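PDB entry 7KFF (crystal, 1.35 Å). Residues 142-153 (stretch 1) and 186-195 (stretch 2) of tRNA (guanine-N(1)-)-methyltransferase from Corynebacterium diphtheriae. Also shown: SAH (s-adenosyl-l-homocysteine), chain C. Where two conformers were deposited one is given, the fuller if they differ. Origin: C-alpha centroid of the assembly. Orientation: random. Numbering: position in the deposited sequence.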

# COMPACT_ATOMS: atom_id res chain seq x y z
N THR A 142 7.56 -6.83 -3.66
CA THR A 142 8.77 -6.84 -2.87
C THR A 142 9.14 -5.40 -2.58
O THR A 142 8.98 -4.53 -3.47
CB THR A 142 9.94 -7.53 -3.58
OG1 THR A 142 11.13 -7.08 -2.96
CG2 THR A 142 10.00 -7.24 -5.05
N PRO A 143 9.63 -5.08 -1.38
CA PRO A 143 10.02 -3.69 -1.09
C PRO A 143 11.24 -3.27 -1.89
O PRO A 143 11.57 -2.08 -1.91
CB PRO A 143 10.32 -3.71 0.41
CG PRO A 143 10.73 -5.14 0.67
CD PRO A 143 9.89 -5.98 -0.24
N ALA A 144 11.92 -4.23 -2.53
CA ALA A 144 13.06 -3.95 -3.40
C ALA A 144 12.69 -3.90 -4.88
O ALA A 144 13.57 -3.88 -5.73
CB ALA A 144 14.16 -4.97 -3.14
N GLY A 145 11.40 -3.86 -5.19
CA GLY A 145 10.94 -3.73 -6.56
C GLY A 145 10.75 -2.28 -6.97
O GLY A 145 10.70 -1.37 -6.15
N ALA A 146 10.62 -2.07 -8.26
CA ALA A 146 10.32 -0.72 -8.73
C ALA A 146 8.99 -0.24 -8.15
O ALA A 146 8.02 -1.02 -8.07
CB ALA A 146 10.26 -0.70 -10.26
N PRO A 147 8.90 1.01 -7.75
CA PRO A 147 7.67 1.49 -7.12
C PRO A 147 6.44 1.36 -8.00
O PRO A 147 6.48 1.67 -9.19
CB PRO A 147 7.96 2.97 -6.85
CG PRO A 147 9.44 3.05 -6.75
CD PRO A 147 9.96 2.04 -7.72
N PHE A 148 5.34 0.94 -7.38
CA PHE A 148 4.03 0.98 -8.03
C PHE A 148 3.62 2.43 -8.25
O PHE A 148 3.64 3.25 -7.31
CB PHE A 148 3.01 0.29 -7.10
CG PHE A 148 1.63 0.15 -7.68
CD1 PHE A 148 1.42 -0.27 -8.99
CD2 PHE A 148 0.51 0.42 -6.90
CE1 PHE A 148 0.16 -0.42 -9.50
CE2 PHE A 148 -0.76 0.28 -7.42
CZ PHE A 148 -0.93 -0.13 -8.70
N THR A 149 3.21 2.75 -9.47
CA THR A 149 2.81 4.09 -9.85
C THR A 149 1.43 4.04 -10.49
O THR A 149 0.93 3.00 -10.91
CB THR A 149 3.78 4.73 -10.85
OG1 THR A 149 3.67 4.01 -12.08
CG2 THR A 149 5.21 4.75 -10.34
N GLN A 150 0.81 5.21 -10.59
CA GLN A 150 -0.47 5.29 -11.28
C GLN A 150 -0.33 4.92 -12.75
O GLN A 150 -1.26 4.39 -13.35
CB GLN A 150 -1.11 6.67 -11.11
CG GLN A 150 -2.56 6.74 -11.54
CD GLN A 150 -3.48 5.85 -10.72
OE1 GLN A 150 -3.17 5.50 -9.58
NE2 GLN A 150 -4.59 5.44 -11.32
N GLU A 151 0.82 5.21 -13.35
CA GLU A 151 1.07 4.77 -14.72
C GLU A 151 1.05 3.25 -14.82
O GLU A 151 0.50 2.69 -15.78
CB GLU A 151 2.41 5.32 -15.20
CG GLU A 151 2.73 5.04 -16.65
CD GLU A 151 3.94 5.82 -17.13
OE1 GLU A 151 5.07 5.47 -16.73
OE2 GLU A 151 3.77 6.78 -17.91
N ASP A 152 1.67 2.56 -13.85
CA ASP A 152 1.57 1.10 -13.81
C ASP A 152 0.11 0.67 -13.75
O ASP A 152 -0.31 -0.26 -14.44
CB ASP A 152 2.25 0.52 -12.57
CG ASP A 152 3.76 0.60 -12.58
OD1 ASP A 152 4.39 0.53 -13.64
OD2 ASP A 152 4.30 0.72 -11.45
N ALA A 153 -0.69 1.34 -12.90
CA ALA A 153 -2.09 0.95 -12.77
C ALA A 153 -2.81 1.07 -14.10
O ALA A 153 -3.58 0.18 -14.49
CB ALA A 153 -2.77 1.79 -11.68
N VAL A 186 7.62 -10.44 -16.24
CA VAL A 186 7.80 -10.41 -14.79
C VAL A 186 8.10 -8.99 -14.34
O VAL A 186 8.98 -8.33 -14.90
CB VAL A 186 8.91 -11.38 -14.34
CG1 VAL A 186 9.08 -11.35 -12.84
CG2 VAL A 186 8.61 -12.78 -14.82
N ARG A 187 7.40 -8.55 -13.30
CA ARG A 187 7.66 -7.26 -12.66
C ARG A 187 7.70 -7.45 -11.15
O ARG A 187 6.73 -7.90 -10.54
CB ARG A 187 6.57 -6.25 -13.05
CG ARG A 187 6.54 -5.02 -12.19
CD ARG A 187 7.76 -4.04 -12.37
NE ARG A 187 7.56 -2.94 -11.43
CZ ARG A 187 6.80 -1.88 -11.66
NH1 ARG A 187 6.56 -1.00 -10.71
NH2 ARG A 187 6.30 -1.69 -12.86
N GLU A 188 8.81 -7.07 -10.55
CA GLU A 188 8.92 -6.91 -9.10
C GLU A 188 8.45 -5.51 -8.75
O GLU A 188 8.82 -4.54 -9.42
CB GLU A 188 10.37 -7.10 -8.66
CG GLU A 188 10.84 -8.57 -8.74
CD GLU A 188 12.33 -8.74 -8.56
OE1 GLU A 188 13.11 -8.18 -9.35
OE2 GLU A 188 12.74 -9.46 -7.62
N VAL A 189 7.58 -5.40 -7.74
CA VAL A 189 6.88 -4.14 -7.49
C VAL A 189 6.78 -3.88 -5.99
O VAL A 189 6.30 -4.73 -5.23
CB VAL A 189 5.50 -4.13 -8.17
CG1 VAL A 189 4.67 -5.36 -7.84
CG2 VAL A 189 4.72 -2.86 -7.81
N SER A 190 7.20 -2.69 -5.58
CA SER A 190 7.02 -2.23 -4.22
C SER A 190 5.84 -1.28 -4.14
O SER A 190 5.70 -0.39 -4.99
CB SER A 190 8.26 -1.48 -3.74
OG SER A 190 7.97 -0.98 -2.44
N ILE A 191 5.01 -1.42 -3.11
CA ILE A 191 3.92 -0.45 -2.93
C ILE A 191 4.34 0.80 -2.16
O ILE A 191 3.56 1.76 -2.08
CB ILE A 191 2.61 -1.07 -2.39
CG1 ILE A 191 2.80 -1.62 -0.97
CG2 ILE A 191 2.10 -2.11 -3.37
CD1 ILE A 191 1.49 -1.83 -0.23
N GLY A 192 5.55 0.83 -1.62
CA GLY A 192 6.03 2.01 -0.92
C GLY A 192 7.26 1.69 -0.10
O GLY A 192 7.64 0.52 0.06
N ASP A 193 7.85 2.75 0.45
CA ASP A 193 9.14 2.63 1.15
C ASP A 193 8.90 2.32 2.63
O ASP A 193 9.19 3.09 3.54
CB ASP A 193 9.99 3.88 0.97
CG ASP A 193 10.53 4.06 -0.46
OD1 ASP A 193 10.32 3.19 -1.33
OD2 ASP A 193 11.22 5.08 -0.69
N TYR A 194 8.36 1.13 2.85
CA TYR A 194 8.05 0.64 4.19
C TYR A 194 7.99 -0.88 4.06
O TYR A 194 7.91 -1.42 2.95
CB TYR A 194 6.74 1.22 4.73
CG TYR A 194 5.64 1.29 3.72
CD1 TYR A 194 4.89 0.17 3.40
CD2 TYR A 194 5.34 2.48 3.07
CE1 TYR A 194 3.89 0.21 2.45
CE2 TYR A 194 4.32 2.55 2.14
CZ TYR A 194 3.60 1.40 1.84
OH TYR A 194 2.60 1.43 0.91
N VAL A 195 8.09 -1.56 5.20
CA VAL A 195 8.25 -3.01 5.20
C VAL A 195 6.99 -3.68 5.74
O VAL A 195 6.59 -3.44 6.88
CB VAL A 195 9.50 -3.44 5.99
CG1 VAL A 195 9.65 -4.95 5.92
CG2 VAL A 195 10.76 -2.70 5.50
N SAH C . 13.99 -8.84 4.41
CA SAH C . 13.08 -8.30 3.42
CB SAH C . 11.69 -8.41 4.00
CG SAH C . 10.72 -9.27 3.20
SD SAH C . 9.12 -8.79 3.84
C SAH C . 13.33 -6.84 3.08
O SAH C . 13.24 -5.96 3.94
OXT SAH C . 13.61 -6.51 1.93
C5' SAH C . 8.21 -10.23 3.29
C4' SAH C . 7.41 -10.02 2.03
O4' SAH C . 6.42 -9.01 2.21
C3' SAH C . 8.17 -9.60 0.76
O3' SAH C . 8.85 -10.67 0.20
C2' SAH C . 7.03 -9.04 -0.09
O2' SAH C . 6.27 -10.07 -0.66
C1' SAH C . 6.19 -8.36 0.97
N9 SAH C . 6.53 -6.93 1.14
C8 SAH C . 7.14 -6.34 2.22
N7 SAH C . 7.20 -5.01 2.02
C5 SAH C . 6.67 -4.75 0.79
C6 SAH C . 6.48 -3.58 0.07
N6 SAH C . 6.87 -2.36 0.50
N1 SAH C . 5.89 -3.67 -1.17
C2 SAH C . 5.47 -4.89 -1.65
N3 SAH C . 5.63 -6.04 -0.95
C4 SAH C . 6.23 -5.95 0.25
O HOH W 1 4.88 2.89 -4.80

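The two stretches pair in parallel, with bridges from Ala 146 to Val 189 (CA-CA 5.0 Å) and from Pro 147 to Ser 190 (CA-CA 4.8 Å). Three main-chain bonds carry the pairing on good geometry: Thr 142 N donates to Val 189 O (2.9 Å, 162°), Ser 190 N to Ala 146 O (3.1 Å, 159°) and Phe 148 N to Ser 190 O (2.8 Å, 166°). Ala 146 N reaches Glu 188 O at 3.3 Å, but its 123° angle makes that bond weak. Glu 188 O has a better donor in Arg 187 NE, 2.9 Å away. Proline has no amide hydrogen, so Pro 147 gives the ladder no N-H donor; its CA instead makes a CA-H...O contact with Ser 190 O at 3.5 Å.

Ala 146 O accepts more than one donor. Besides Ser 190 N, it receives Arg 187 NH1 (3.0 Å, 166°), and Val 189 CA lies 3.4 Å from it in a CA-H...O contact. The same guanidinium forms a two-pronged salt bridge with Asp 152: NH1 to OD2 is 2.9 Å and NH2 to OD1 is 3.0 Å, the latter at 170°. These acceptors lie near the guanidinium plane, where its N-H bonds point. Asp 152 OD2 also accepts from Thr 149 N (3.0 Å), while Asp 152 N returns a capping bond to Thr 149 OG1 (3.0 Å), tying the arginine's partner to the helix start.

At the turn, proximity alone misleads. Thr 142 O lies 3.3 Å from Ser 190 N, yet the angle is poor; this carbonyl instead accepts from Gly 145 N at 3.0 Å, closing the type I turn. Thr 142 OG1 takes Ala 144 N (3.0 Å), and Ser 190 OG takes Gly 192 N (3.1 Å). Beyond the paired segment, Ile 191 N donates to SAH N1 (3.1 Å, 166°), and SAH N6 donates to Tyr 194 O (2.8 Å, 158°).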